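Local coordinates for protein glycinin (PDB 1OD5) that probably serves as a hexameric 11S seed storage globulin of soybean, laying down nitrogen and sulfur-containing amino acids in the seed, at residues I68-G73 and E138-I143; E118-V123 and K329-I334; L145-N150 and F364-Q369; Y392-K397 and E439-K444. One frame throughout, in Å; residues are numbered along the deposited sequence.

Contact 1: residues I68-G73 and E138-I143; sequences IIVVQG and EPVVAI
Strand 68-72 runs antiparallel to strand 140-143 at an axis separation of 4.7 Å, their directions 145° apart. Ile-69 and Ile-143 form a hydrogen-bonded pair, Ile-69 N reaching Ile-143 O at 3.0 Å and Ile-143 N returning to Ile-69 O. Val-70 and Ala-142 follow as a non-hydrogen-bonded pair. A classic beta bulge then shifts the register by one: Val-71 and Gln-72 both face Val-141, whose O takes Val-71 N at 2.9 Å and, weakly, Gln-72 N. Val-141 N closes the ring on Gln-72 O. Beyond it Gly-73 has positive phi and passes so near Val-140 that a side chain would clash there.

Ile-69 and Ile-143 point the same way, side by side, CG2 of the first 3.8 Å from CG1 of the second. In Val-71, CG2 sits between the backbone N and the carbonyl carbon (chi1 -51° for CG1), which lays it against Val-141 CB at 3.7 Å. Gln-72 stretches out along Pro-139, CG anti to the backbone N (chi1 -171°), and NE2 donates to Pro-139 O at 2.8 Å, the acceptor tilted from the amide plane. Its CG also passes 3.4 Å from Glu-138 OE1. Were Gln-72 replaced by a valine, Pro-139 O would probably lose this donor and Pro-139 CG its neighbour.

The chemistry thus changes along the ladder: aliphatic branches of Ile-69 and Ile-143 pack onto Phe-443 of the second cupin domain, whereas the bulged end finishes in the polar groups of Gln-72 and Glu-138.

Contact 2: residues E118-V123 and K329-I334; sequences EGDVLV and KLHENI
Val-121 and Ile-334 meet obliquely through their CG2 methyls, 3.5 Å apart. Ile-334 CG2 lies between its backbone N and carbonyl carbon, with CG1 anti to N (chi1 -171°), and this turns the methyl also onto Gly-119 O. Both side chains lean on Leu-353 of the second cupin domain.

The other face of the ladder carries Asp-120, Leu-122, His-331 and Asn-333. Asp-120 and His-331 lie alongside each other, pointing the same way, with carboxylate and imidazole planes 51° apart and OD2 3.8 Å from CD2. OD2 is a hydrogen-bond acceptor for Asn-117 N, which ties the carboxylate back to the end of strand 108-117; the nearby negative charge might favour a protonated His-331. Asp-120 crosses Asn-333 at about a right angle. Leu-122 CG rests against His-331 CB at 4.0 Å.

Four backbone bonds set these groups in place. Ile-334 N points almost straight at Gly-119 O (3.0 Å), Val-121 and Glu-332 exchange a pair, and Val-123 N meets Leu-330 O at 3.0 Å. Leu-330 folds its CG to 3.4 Å from Val-123 O. The Glu-332 carboxylate pairs with Arg-339 and with Lys-329 of a neighbouring subunit.

Strand 331-333 is thereby the outermost strand, within this chain, of the sheet containing 66-72 and 120-124. A short strand close to the second cupin unit in sequence is added to the edge of the first unit's sheet, consistent with the two-cupin fold of 11S globulins.

Contact 3: residues L145-N150 and F364-Q369; sequences LLDTSN and FGLSAQ
Phe-364 O is approached by Asn-150 ND2 at 2.9 Å, a weak bond bent to 120° at the hydrogen. The phenylalanine ring turns the other way and packs on Val-123. Gly-365 is the first residue to leave helical angles after helix 361-364, and its positive phi suits a glycine; a CB here would also press close to Asn-150 ND2. Its O accepts from a water that donates as well to Asp-147 OD2, each at 3.1 Å, so the water bridges the two segments.

Leu-366 comes next, approaching Asp-147 from the opposite direction. Its CD2 lies 3.5 Å from Asp-147 OD2, while CD1 faces Leu-145 CD1 at 4.2 Å, and Met-67 covers it further. From Ser-367 onward the chain enters strand 367-369 and leaves the other segment behind.

What receives this corner is a type I beta turn from Asp-147 to Asn-150, closed by Asn-150 N to Asp-147 O. Asp-147 CG stands anti to the backbone N (chi1 -174°), which carries OD2 to the turn's far end, where Asn-150 ND2 binds it at 3.0 Å from above the carboxylate plane. Asn-150 OD1 is held by Asn-152, fixing the rotation of the amide. A leucine in place of Asp-147 would probably cost the water its link between the segments and leave Asn-150 ND2 with little more than the weak bond to Phe-364 O.

The arrangement is a domain-to-domain joint of a bicupin: a turn at the end of strand 140-146 in the first domain meets the helix-to-strand corner of the second.

Contact 4: residues Y392-K397 and E439-K444; sequences YVTRGK and EYVVFK
Arg-395 grips Glu-439 side-on, NE and NH2 both bonding OE1 at 2.8 Å. OE1 lies near the guanidinium plane, at its edge, but the carboxylate is turned 87° against it: OE1 receives NH2 on its anti lone pair, while NE comes in from above the carboxylate plane. The arginine chain bends at chi2 (-94°) and chi3 to bring this edge round. Glu-439 OE2 is engaged separately by Tyr-370 OH, so the two oxygens serve different partners.

Behind the salt bridge the backbones form a classic beta bulge, Thr-394 and Arg-395 both facing Glu-439. Glu-439 O accepts from Thr-394 N at 3.0 Å and weakly from Arg-395 N, and Glu-439 N donates almost straight to Arg-395 O (2.9 Å, 172°). Thr-394 OG1 also bonds with Tyr-370 OH. Beyond the non-hydrogen-bonded pair Val-393 and Tyr-440, Tyr-392 N meets Val-441 O at 3.0 Å and Val-441 N returns to Tyr-392 O.

Packing takes over from there. Val-393 CG1 lies 3.5 Å from Glu-439 O, and Tyr-440 CB sits 3.5 Å from Tyr-392 O, its side chain leading to about 3 Å from the magnesium ion bound at His-382 and Glu-431. On the other face Val-441 CG1 touches Tyr-392 CB, and CG2 stands over the centre of the Phe-443 ring, 4.2 Å above its plane. Ile-143 and Ile-69 of the first cupin domain cover this patch.

A salt bridge and several hydrogen bonds therefore fasten the bulged end, probably limiting the rotation of Glu-439, whereas the Tyr-392, Val-441 and Phe-443 end adds apolar contact with the other domain to its backbone pair.

Contacts 1 and 4 occupy matching places in the two cupin domains: each pairs antiparallel strands through a classic beta bulge, and the sheets face one another, Ile-143 CD1 lying 3.6 Å from Phe-443 CE1. The bulged end is closed by a glutamine amide in contact 1 but by a salt bridge in contact 4. Contact 2 extends the sheet of contact 1 by way of strand 120-124 and is more deeply buried, though Glu-332 reaches a neighbouring subunit. Contact 3, also buried, is the smallest; it has no strand ladder of its own and relies on a bridging water, one weak side-chain bond and leucine packing. It shares strand 140-146 with contact 1, and its strand 367-373 neighbours 437-444 of contact 4.

Contact 1: residues I68-G73 and E138-I143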
loop_
_atom_site.group_PDB
_atom_site.type_symbol
_atom_site.label_atom_id
_atom_site.label_comp_id
_atom_site.label_asym_id
_atom_site.label_seq_id
_atom_site.Cartn_x
_atom_site.Cartn_y
_atom_site.Cartn_z
ATOM N N ILE A 68 9.608 -1.268 -25.186
ATOM C CA ILE A 68 9.861 -1.109 -26.585
ATOM C C ILE A 68 9.559 0.244 -27.181
ATOM O O ILE A 68 8.421 0.657 -27.024
ATOM C CB ILE A 68 9.031 -2.181 -27.324
ATOM C CG1 ILE A 68 9.204 -3.545 -26.685
ATOM C CG2 ILE A 68 9.431 -2.175 -28.806
ATOM C CD1 ILE A 68 8.512 -4.680 -27.436
ATOM N N ILE A 69 10.434 1.014 -27.822
ATOM C CA ILE A 69 9.958 2.237 -28.417
ATOM C C ILE A 69 9.852 1.975 -29.917
ATOM O O ILE A 69 10.745 1.385 -30.507
ATOM C CB ILE A 69 10.905 3.425 -28.110
ATOM C CG1 ILE A 69 10.274 4.662 -28.777
ATOM C CG2 ILE A 69 12.333 3.176 -28.596
ATOM C CD1 ILE A 69 10.904 6.012 -28.470
ATOM N N VAL A 70 8.739 2.318 -30.566
ATOM C CA VAL A 70 8.525 2.149 -31.987
ATOM C C VAL A 70 9.080 3.412 -32.616
ATOM O O VAL A 70 8.603 4.508 -32.325
ATOM C CB VAL A 70 7.025 2.029 -32.283
ATOM C CG1 VAL A 70 6.770 2.066 -33.761
ATOM C CG2 VAL A 70 6.511 0.732 -31.721
ATOM N N VAL A 71 10.134 3.310 -33.436
ATOM C CA VAL A 71 10.716 4.484 -34.084
ATOM C C VAL A 71 10.223 4.653 -35.538
ATOM O O VAL A 71 10.461 5.698 -36.133
ATOM C CB VAL A 71 12.296 4.401 -34.028
ATOM C CG1 VAL A 71 12.774 4.130 -32.590
ATOM C CG2 VAL A 71 12.805 3.283 -34.898
ATOM N N GLN A 72 9.544 3.704 -36.184
ATOM C CA GLN A 72 9.068 3.895 -37.541
ATOM C C GLN A 72 7.935 2.920 -37.778
ATOM O O GLN A 72 7.918 1.811 -37.245
ATOM C CB GLN A 72 10.170 3.617 -38.527
ATOM C CG GLN A 72 9.876 3.974 -39.971
ATOM C CD GLN A 72 10.915 3.398 -40.934
ATOM O OE1 GLN A 72 12.060 3.849 -40.981
ATOM N NE2 GLN A 72 10.553 2.399 -41.739
ATOM N N GLY A 73 6.936 3.360 -38.537
ATOM C CA GLY A 73 5.796 2.523 -38.864
ATOM C C GLY A 73 4.677 2.532 -37.840
ATOM O O GLY A 73 4.709 3.188 -36.803
ATOM N N GLU A 138 5.331 0.993 -45.043
ATOM C CA GLU A 138 6.701 0.927 -44.615
ATOM C C GLU A 138 6.996 0.015 -43.434
ATOM O O GLU A 138 6.091 -0.433 -42.731
ATOM C CB GLU A 138 7.143 2.335 -44.322
ATOM C CG GLU A 138 6.505 2.982 -43.134
ATOM C CD GLU A 138 7.219 4.257 -42.693
ATOM O OE1 GLU A 138 7.001 4.679 -41.553
ATOM O OE2 GLU A 138 7.987 4.842 -43.467
ATOM N N PRO A 139 8.255 -0.363 -43.208
ATOM C CA PRO A 139 8.572 -1.284 -42.139
ATOM C C PRO A 139 8.534 -0.619 -40.783
ATOM O O PRO A 139 8.783 0.580 -40.651
ATOM C CB PRO A 139 9.936 -1.854 -42.539
ATOM C CG PRO A 139 10.567 -0.785 -43.381
ATOM C CD PRO A 139 9.369 -0.274 -44.159
ATOM N N VAL A 140 8.117 -1.442 -39.817
ATOM C CA VAL A 140 8.034 -1.024 -38.422
ATOM C C VAL A 140 9.404 -1.222 -37.803
ATOM O O VAL A 140 9.925 -2.330 -37.852
ATOM C CB VAL A 140 6.980 -1.886 -37.626
ATOM C CG1 VAL A 140 6.952 -1.594 -36.123
ATOM C CG2 VAL A 140 5.613 -1.548 -38.157
ATOM N N VAL A 141 10.055 -0.224 -37.241
ATOM C CA VAL A 141 11.349 -0.491 -36.634
ATOM C C VAL A 141 11.136 -0.192 -35.164
ATOM O O VAL A 141 10.607 0.842 -34.801
ATOM C CB VAL A 141 12.448 0.414 -37.258
ATOM C CG1 VAL A 141 13.804 0.134 -36.640
ATOM C CG2 VAL A 141 12.547 0.109 -38.728
ATOM N N ALA A 142 11.506 -1.123 -34.301
ATOM C CA ALA A 142 11.343 -0.964 -32.885
ATOM C C ALA A 142 12.557 -1.460 -32.127
ATOM O O ALA A 142 13.132 -2.483 -32.457
ATOM C CB ALA A 142 10.118 -1.750 -32.429
ATOM N N ILE A 143 13.010 -0.752 -31.113
ATOM C CA ILE A 143 14.136 -1.223 -30.365
ATOM C C ILE A 143 13.532 -1.560 -28.996
ATOM O O ILE A 143 12.743 -0.834 -28.390
ATOM C CB ILE A 143 15.300 -0.109 -30.387
ATOM C CG1 ILE A 143 15.264 0.783 -29.214
ATOM C CG2 ILE A 143 15.200 0.760 -31.648
ATOM C CD1 ILE A 143 16.256 0.292 -28.152
#

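Contact 2: residues E118-V123 and K329-I334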
loop_
_atom_site.group_PDB
_atom_site.type_symbol
_atom_site.label_atom_id
_atom_site.label_comp_id
_atom_site.label_asym_id
_atom_site.label_seq_id
_atom_site.Cartn_x
_atom_site.Cartn_y
_atom_site.Cartn_z
ATOM N N GLU A 118 4.771 5.265 -34.549
ATOM C CA GLU A 118 5.994 5.873 -34.091
ATOM C C GLU A 118 5.813 6.827 -32.943
ATOM O O GLU A 118 4.836 7.565 -32.823
ATOM C CB GLU A 118 6.688 6.577 -35.256
ATOM C CG GLU A 118 5.839 7.135 -36.359
ATOM C CD GLU A 118 6.711 7.466 -37.558
ATOM O OE1 GLU A 118 7.401 8.489 -37.470
ATOM O OE2 GLU A 118 6.715 6.705 -38.547
ATOM N N GLY A 119 6.775 6.728 -32.036
ATOM C CA GLY A 119 6.761 7.549 -30.857
ATOM C C GLY A 119 6.181 6.789 -29.694
ATOM O O GLY A 119 6.412 7.184 -28.571
ATOM N N ASP A 120 5.430 5.719 -29.900
ATOM C CA ASP A 120 4.873 4.947 -28.806
ATOM C C ASP A 120 5.834 3.995 -28.125
ATOM O O ASP A 120 6.701 3.397 -28.743
ATOM C CB ASP A 120 3.724 4.102 -29.278
ATOM C CG ASP A 120 2.495 4.875 -29.755
ATOM O OD1 ASP A 120 2.434 6.100 -29.618
ATOM O OD2 ASP A 120 1.589 4.219 -30.272
ATOM N N VAL A 121 5.642 3.824 -26.837
ATOM C CA VAL A 121 6.424 2.928 -26.019
ATOM C C VAL A 121 5.490 1.788 -25.666
ATOM O O VAL A 121 4.315 2.035 -25.432
ATOM C CB VAL A 121 6.860 3.603 -24.752
ATOM C CG1 VAL A 121 7.502 2.601 -23.813
ATOM C CG2 VAL A 121 7.893 4.642 -25.089
ATOM N N LEU A 122 5.919 0.528 -25.617
ATOM C CA LEU A 122 5.051 -0.561 -25.282
ATOM C C LEU A 122 5.741 -1.382 -24.239
ATOM O O LEU A 122 6.949 -1.491 -24.232
ATOM C CB LEU A 122 4.758 -1.454 -26.456
ATOM C CG LEU A 122 3.861 -0.886 -27.530
ATOM C CD1 LEU A 122 4.682 -0.460 -28.718
ATOM C CD2 LEU A 122 2.889 -1.954 -27.990
ATOM N N VAL A 123 4.994 -1.957 -23.318
ATOM C CA VAL A 123 5.570 -2.767 -22.263
ATOM C C VAL A 123 4.946 -4.132 -22.438
ATOM O O VAL A 123 3.742 -4.253 -22.647
ATOM C CB VAL A 123 5.222 -2.139 -20.879
ATOM C CG1 VAL A 123 5.904 -2.846 -19.722
ATOM C CG2 VAL A 123 5.733 -0.692 -20.885
ATOM N N LYS A 329 -3.620 -0.684 -19.444
ATOM C CA LYS A 329 -2.896 0.034 -20.476
ATOM C C LYS A 329 -1.420 -0.380 -20.528
ATOM O O LYS A 329 -0.695 -0.378 -19.528
ATOM C CB LYS A 329 -3.045 1.503 -20.197
ATOM C CG LYS A 329 -2.691 2.375 -21.377
ATOM C CD LYS A 329 -2.944 3.796 -20.922
ATOM C CE LYS A 329 -2.433 4.879 -21.850
ATOM N NZ LYS A 329 -2.893 4.741 -23.228
ATOM N N LEU A 330 -0.981 -0.812 -21.714
ATOM C CA LEU A 330 0.388 -1.253 -21.914
ATOM C C LEU A 330 1.168 -0.422 -22.919
ATOM O O LEU A 330 2.283 -0.781 -23.293
ATOM C CB LEU A 330 0.361 -2.725 -22.347
ATOM C CG LEU A 330 0.623 -3.872 -21.374
ATOM C CD1 LEU A 330 0.872 -3.366 -19.961
ATOM C CD2 LEU A 330 -0.528 -4.803 -21.460
ATOM N N HIS A 331 0.606 0.689 -23.400
ATOM C CA HIS A 331 1.318 1.530 -24.344
ATOM C C HIS A 331 1.055 2.993 -24.032
ATOM O O HIS A 331 0.119 3.327 -23.313
ATOM C CB HIS A 331 0.886 1.149 -25.764
ATOM C CG HIS A 331 -0.339 1.819 -26.354
ATOM N ND1 HIS A 331 -1.614 1.510 -26.175
ATOM C CD2 HIS A 331 -0.272 2.882 -27.223
ATOM C CE1 HIS A 331 -2.324 2.340 -26.903
ATOM N NE2 HIS A 331 -1.506 3.158 -27.527
ATOM N N GLU A 332 1.904 3.889 -24.515
ATOM C CA GLU A 332 1.778 5.317 -24.283
ATOM C C GLU A 332 2.758 6.049 -25.199
ATOM O O GLU A 332 3.909 5.637 -25.357
ATOM C CB GLU A 332 2.079 5.610 -22.805
ATOM C CG GLU A 332 2.069 7.047 -22.310
ATOM C CD GLU A 332 0.746 7.799 -22.361
ATOM O OE1 GLU A 332 0.759 9.008 -22.597
ATOM O OE2 GLU A 332 -0.299 7.191 -22.163
ATOM N N ASN A 333 2.328 7.142 -25.830
ATOM C CA ASN A 333 3.177 7.917 -26.701
ATOM C C ASN A 333 4.115 8.773 -25.881
ATOM O O ASN A 333 3.722 9.435 -24.937
ATOM C CB ASN A 333 2.319 8.777 -27.595
ATOM C CG ASN A 333 3.206 9.530 -28.542
ATOM O OD1 ASN A 333 3.576 9.027 -29.598
ATOM N ND2 ASN A 333 3.599 10.732 -28.134
ATOM N N ILE A 334 5.391 8.775 -26.243
ATOM C CA ILE A 334 6.377 9.546 -25.520
ATOM C C ILE A 334 7.024 10.574 -26.415
ATOM O O ILE A 334 7.461 11.608 -25.930
ATOM C CB ILE A 334 7.455 8.577 -24.931
ATOM C CG1 ILE A 334 8.372 9.318 -23.984
ATOM C CG2 ILE A 334 8.302 7.978 -26.073
ATOM C CD1 ILE A 334 9.308 8.384 -23.210
#

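Contact 3: residues L145-N150 and F364-Q369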
loop_
_atom_site.group_PDB
_atom_site.type_symbol
_atom_site.label_atom_id
_atom_site.label_comp_id
_atom_site.label_asym_id
_atom_site.label_seq_id
_atom_site.Cartn_x
_atom_site.Cartn_y
_atom_site.Cartn_z
ATOM N N LEU A 145 14.256 -2.987 -24.983
ATOM C CA LEU A 145 15.172 -3.115 -23.877
ATOM C C LEU A 145 14.715 -4.360 -23.171
ATOM O O LEU A 145 13.625 -4.354 -22.623
ATOM C CB LEU A 145 15.015 -1.912 -23.002
ATOM C CG LEU A 145 15.863 -1.522 -21.776
ATOM C CD1 LEU A 145 15.610 -2.456 -20.603
ATOM C CD2 LEU A 145 17.313 -1.475 -22.207
ATOM N N LEU A 146 15.474 -5.451 -23.161
ATOM C CA LEU A 146 15.090 -6.673 -22.492
ATOM C C LEU A 146 15.704 -6.535 -21.119
ATOM O O LEU A 146 16.917 -6.482 -20.988
ATOM C CB LEU A 146 15.671 -7.879 -23.223
ATOM C CG LEU A 146 15.719 -7.968 -24.755
ATOM C CD1 LEU A 146 16.021 -9.399 -25.127
ATOM C CD2 LEU A 146 14.402 -7.637 -25.382
ATOM N N ASP A 147 14.929 -6.445 -20.051
ATOM C CA ASP A 147 15.500 -6.260 -18.722
ATOM C C ASP A 147 15.690 -7.579 -18.013
ATOM O O ASP A 147 14.956 -7.955 -17.110
ATOM C CB ASP A 147 14.558 -5.317 -18.004
ATOM C CG ASP A 147 15.001 -4.841 -16.647
ATOM O OD1 ASP A 147 16.200 -4.733 -16.368
ATOM O OD2 ASP A 147 14.091 -4.587 -15.869
ATOM N N THR A 148 16.748 -8.284 -18.423
ATOM C CA THR A 148 17.058 -9.593 -17.886
ATOM C C THR A 148 17.432 -9.574 -16.432
ATOM O O THR A 148 17.243 -10.582 -15.762
ATOM C CB THR A 148 18.164 -10.200 -18.749
ATOM O OG1 THR A 148 19.212 -9.264 -18.757
ATOM C CG2 THR A 148 17.749 -10.431 -20.193
ATOM N N SER A 149 17.918 -8.466 -15.886
ATOM C CA SER A 149 18.240 -8.459 -14.476
ATOM C C SER A 149 17.008 -8.190 -13.574
ATOM O O SER A 149 17.112 -8.143 -12.343
ATOM C CB SER A 149 19.307 -7.400 -14.205
ATOM O OG SER A 149 18.868 -6.054 -14.410
ATOM N N ASN A 150 15.798 -8.073 -14.151
ATOM C CA ASN A 150 14.583 -7.780 -13.394
ATOM C C ASN A 150 14.203 -8.723 -12.272
ATOM O O ASN A 150 14.305 -9.918 -12.511
ATOM C CB ASN A 150 13.427 -7.698 -14.361
ATOM C CG ASN A 150 12.239 -7.019 -13.710
ATOM O OD1 ASN A 150 11.300 -7.620 -13.206
ATOM N ND2 ASN A 150 12.322 -5.699 -13.664
ATOM N N PHE A 364 6.944 -3.571 -13.076
ATOM C CA PHE A 364 8.037 -4.015 -13.937
ATOM C C PHE A 364 9.379 -3.353 -13.750
ATOM O O PHE A 364 10.350 -3.762 -14.378
ATOM C CB PHE A 364 7.579 -3.860 -15.377
ATOM C CG PHE A 364 6.261 -4.573 -15.641
ATOM C CD1 PHE A 364 5.932 -5.765 -14.965
ATOM C CD2 PHE A 364 5.368 -3.995 -16.527
ATOM C CE1 PHE A 364 4.690 -6.367 -15.178
ATOM C CE2 PHE A 364 4.136 -4.614 -16.730
ATOM C CZ PHE A 364 3.795 -5.788 -16.059
ATOM N N GLY A 365 9.477 -2.308 -12.938
ATOM C CA GLY A 365 10.765 -1.663 -12.711
ATOM C C GLY A 365 11.363 -0.841 -13.862
ATOM O O GLY A 365 12.572 -0.599 -13.889
ATOM N N LEU A 366 10.572 -0.375 -14.824
ATOM C CA LEU A 366 11.090 0.419 -15.919
ATOM C C LEU A 366 10.417 1.767 -16.082
ATOM O O LEU A 366 9.303 1.997 -15.663
ATOM C CB LEU A 366 10.927 -0.304 -17.242
ATOM C CG LEU A 366 11.890 -1.385 -17.757
ATOM C CD1 LEU A 366 13.326 -1.057 -17.328
ATOM C CD2 LEU A 366 11.445 -2.723 -17.253
ATOM N N SER A 367 11.099 2.715 -16.677
ATOM C CA SER A 367 10.578 4.042 -16.955
ATOM C C SER A 367 11.426 4.564 -18.100
ATOM O O SER A 367 12.412 3.916 -18.444
ATOM C CB SER A 367 10.700 4.958 -15.764
ATOM O OG SER A 367 11.997 5.341 -15.422
ATOM N N ALA A 368 11.128 5.705 -18.720
ATOM C CA ALA A 368 11.891 6.225 -19.847
ATOM C C ALA A 368 11.702 7.710 -20.000
ATOM O O ALA A 368 10.901 8.313 -19.308
ATOM C CB ALA A 368 11.447 5.650 -21.190
ATOM N N GLN A 369 12.548 8.280 -20.857
ATOM C CA GLN A 369 12.533 9.685 -21.222
ATOM C C GLN A 369 12.809 9.704 -22.726
ATOM O O GLN A 369 13.270 8.728 -23.337
ATOM C CB GLN A 369 13.608 10.514 -20.534
ATOM C CG GLN A 369 13.221 10.686 -19.107
ATOM C CD GLN A 369 14.071 11.659 -18.337
ATOM O OE1 GLN A 369 15.284 11.557 -18.351
ATOM N NE2 GLN A 369 13.472 12.626 -17.643
HETATM O O HOH W 1 14.302 -3.119 -13.162
#

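Contact 4: residues Y392-K397 and E439-K444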
loop_
_atom_site.group_PDB
_atom_site.type_symbol
_atom_site.label_atom_id
_atom_site.label_comp_id
_atom_site.label_asym_id
_atom_site.label_seq_id
_atom_site.Cartn_x
_atom_site.Cartn_y
_atom_site.Cartn_z
ATOM N N TYR A 392 19.586 5.475 -26.610
ATOM C CA TYR A 392 19.609 4.929 -27.950
ATOM C C TYR A 392 19.318 6.140 -28.827
ATOM O O TYR A 392 18.231 6.702 -28.711
ATOM C CB TYR A 392 18.533 3.876 -28.147
ATOM C CG TYR A 392 18.480 3.456 -29.602
ATOM C CD1 TYR A 392 19.393 2.512 -30.082
ATOM C CD2 TYR A 392 17.542 4.032 -30.463
ATOM C CE1 TYR A 392 19.374 2.145 -31.433
ATOM C CE2 TYR A 392 17.524 3.668 -31.807
ATOM C CZ TYR A 392 18.440 2.728 -32.287
ATOM O OH TYR A 392 18.426 2.377 -33.627
ATOM N N VAL A 393 20.196 6.595 -29.723
ATOM C CA VAL A 393 19.906 7.767 -30.529
ATOM C C VAL A 393 19.011 7.422 -31.696
ATOM O O VAL A 393 19.320 6.600 -32.543
ATOM C CB VAL A 393 21.249 8.389 -30.973
ATOM C CG1 VAL A 393 20.987 9.677 -31.737
ATOM C CG2 VAL A 393 22.105 8.729 -29.744
ATOM N N THR A 394 17.851 8.063 -31.748
ATOM C CA THR A 394 16.855 7.796 -32.806
ATOM C C THR A 394 16.951 8.679 -34.052
ATOM O O THR A 394 16.438 8.340 -35.130
ATOM C CB THR A 394 15.408 7.923 -32.168
ATOM O OG1 THR A 394 15.355 9.240 -31.622
ATOM C CG2 THR A 394 15.101 6.935 -31.037
ATOM N N ARG A 395 17.649 9.802 -33.870
ATOM C CA ARG A 395 17.800 10.763 -34.941
ATOM C C ARG A 395 18.904 11.725 -34.577
ATOM O O ARG A 395 19.138 11.985 -33.400
ATOM C CB ARG A 395 16.493 11.518 -35.101
ATOM C CG ARG A 395 16.214 12.215 -36.434
ATOM C CD ARG A 395 16.617 13.695 -36.497
ATOM N NE ARG A 395 15.828 14.542 -35.620
ATOM C CZ ARG A 395 16.326 15.693 -35.142
ATOM N NH1 ARG A 395 17.553 16.090 -35.462
ATOM N NH2 ARG A 395 15.621 16.463 -34.301
ATOM N N GLY A 396 19.666 12.215 -35.556
ATOM C CA GLY A 396 20.704 13.181 -35.271
ATOM C C GLY A 396 22.043 12.687 -34.784
ATOM O O GLY A 396 22.424 11.522 -34.856
ATOM N N LYS A 397 22.707 13.684 -34.218
ATOM C CA LYS A 397 24.033 13.519 -33.706
ATOM C C LYS A 397 24.347 14.561 -32.661
ATOM O O LYS A 397 23.975 15.714 -32.815
ATOM C CB LYS A 397 25.016 13.635 -34.902
ATOM C CG LYS A 397 26.509 13.706 -34.600
ATOM C CD LYS A 397 27.324 13.455 -35.870
ATOM C CE LYS A 397 28.832 13.415 -35.583
ATOM N NZ LYS A 397 29.360 14.752 -35.362
ATOM N N GLU A 439 18.177 13.561 -31.121
ATOM C CA GLU A 439 16.983 13.011 -30.468
ATOM C C GLU A 439 17.297 11.616 -29.984
ATOM O O GLU A 439 17.891 10.828 -30.709
ATOM C CB GLU A 439 15.760 12.818 -31.350
ATOM C CG GLU A 439 15.125 14.066 -31.925
ATOM C CD GLU A 439 13.924 13.759 -32.806
ATOM O OE1 GLU A 439 13.696 14.496 -33.760
ATOM O OE2 GLU A 439 13.212 12.789 -32.552
ATOM N N TYR A 440 16.796 11.272 -28.797
ATOM C CA TYR A 440 17.080 9.971 -28.232
ATOM C C TYR A 440 16.113 9.545 -27.134
ATOM O O TYR A 440 15.554 10.402 -26.473
ATOM C CB TYR A 440 18.526 10.013 -27.674
ATOM C CG TYR A 440 18.858 10.952 -26.498
ATOM C CD1 TYR A 440 19.353 12.242 -26.693
ATOM C CD2 TYR A 440 18.723 10.465 -25.203
ATOM C CE1 TYR A 440 19.718 13.029 -25.589
ATOM C CE2 TYR A 440 19.081 11.236 -24.113
ATOM C CZ TYR A 440 19.573 12.506 -24.308
ATOM O OH TYR A 440 19.900 13.231 -23.186
ATOM N N VAL A 441 15.931 8.241 -26.927
ATOM C CA VAL A 441 15.097 7.709 -25.884
ATOM C C VAL A 441 16.093 7.190 -24.877
ATOM O O VAL A 441 17.156 6.692 -25.258
ATOM C CB VAL A 441 14.190 6.572 -26.400
ATOM C CG1 VAL A 441 15.005 5.467 -27.075
ATOM C CG2 VAL A 441 13.423 5.957 -25.211
ATOM N N VAL A 442 15.797 7.353 -23.589
ATOM C CA VAL A 442 16.637 6.898 -22.506
ATOM C C VAL A 442 15.854 5.864 -21.729
ATOM O O VAL A 442 14.861 6.258 -21.137
ATOM C CB VAL A 442 16.964 7.954 -21.468
ATOM C CG1 VAL A 442 18.186 7.459 -20.756
ATOM C CG2 VAL A 442 17.145 9.333 -22.042
ATOM N N PHE A 443 16.154 4.578 -21.646
ATOM C CA PHE A 443 15.381 3.654 -20.844
ATOM C C PHE A 443 16.069 3.689 -19.496
ATOM O O PHE A 443 17.281 3.848 -19.432
ATOM C CB PHE A 443 15.468 2.269 -21.377
ATOM C CG PHE A 443 15.087 2.147 -22.829
ATOM C CD1 PHE A 443 16.059 2.307 -23.821
ATOM C CD2 PHE A 443 13.776 1.825 -23.165
ATOM C CE1 PHE A 443 15.709 2.138 -25.157
ATOM C CE2 PHE A 443 13.432 1.658 -24.501
ATOM C CZ PHE A 443 14.397 1.813 -25.495
ATOM N N LYS A 444 15.358 3.547 -18.376
ATOM C CA LYS A 444 15.928 3.597 -17.032
ATOM C C LYS A 444 15.418 2.417 -16.226
ATOM O O LYS A 444 14.261 2.020 -16.352
ATOM C CB LYS A 444 15.531 4.934 -16.412
ATOM C CG LYS A 444 16.301 6.078 -17.058
ATOM C CD LYS A 444 15.653 7.434 -17.152
ATOM C CE LYS A 444 16.550 8.359 -16.411
ATOM N NZ LYS A 444 16.485 9.751 -16.831
#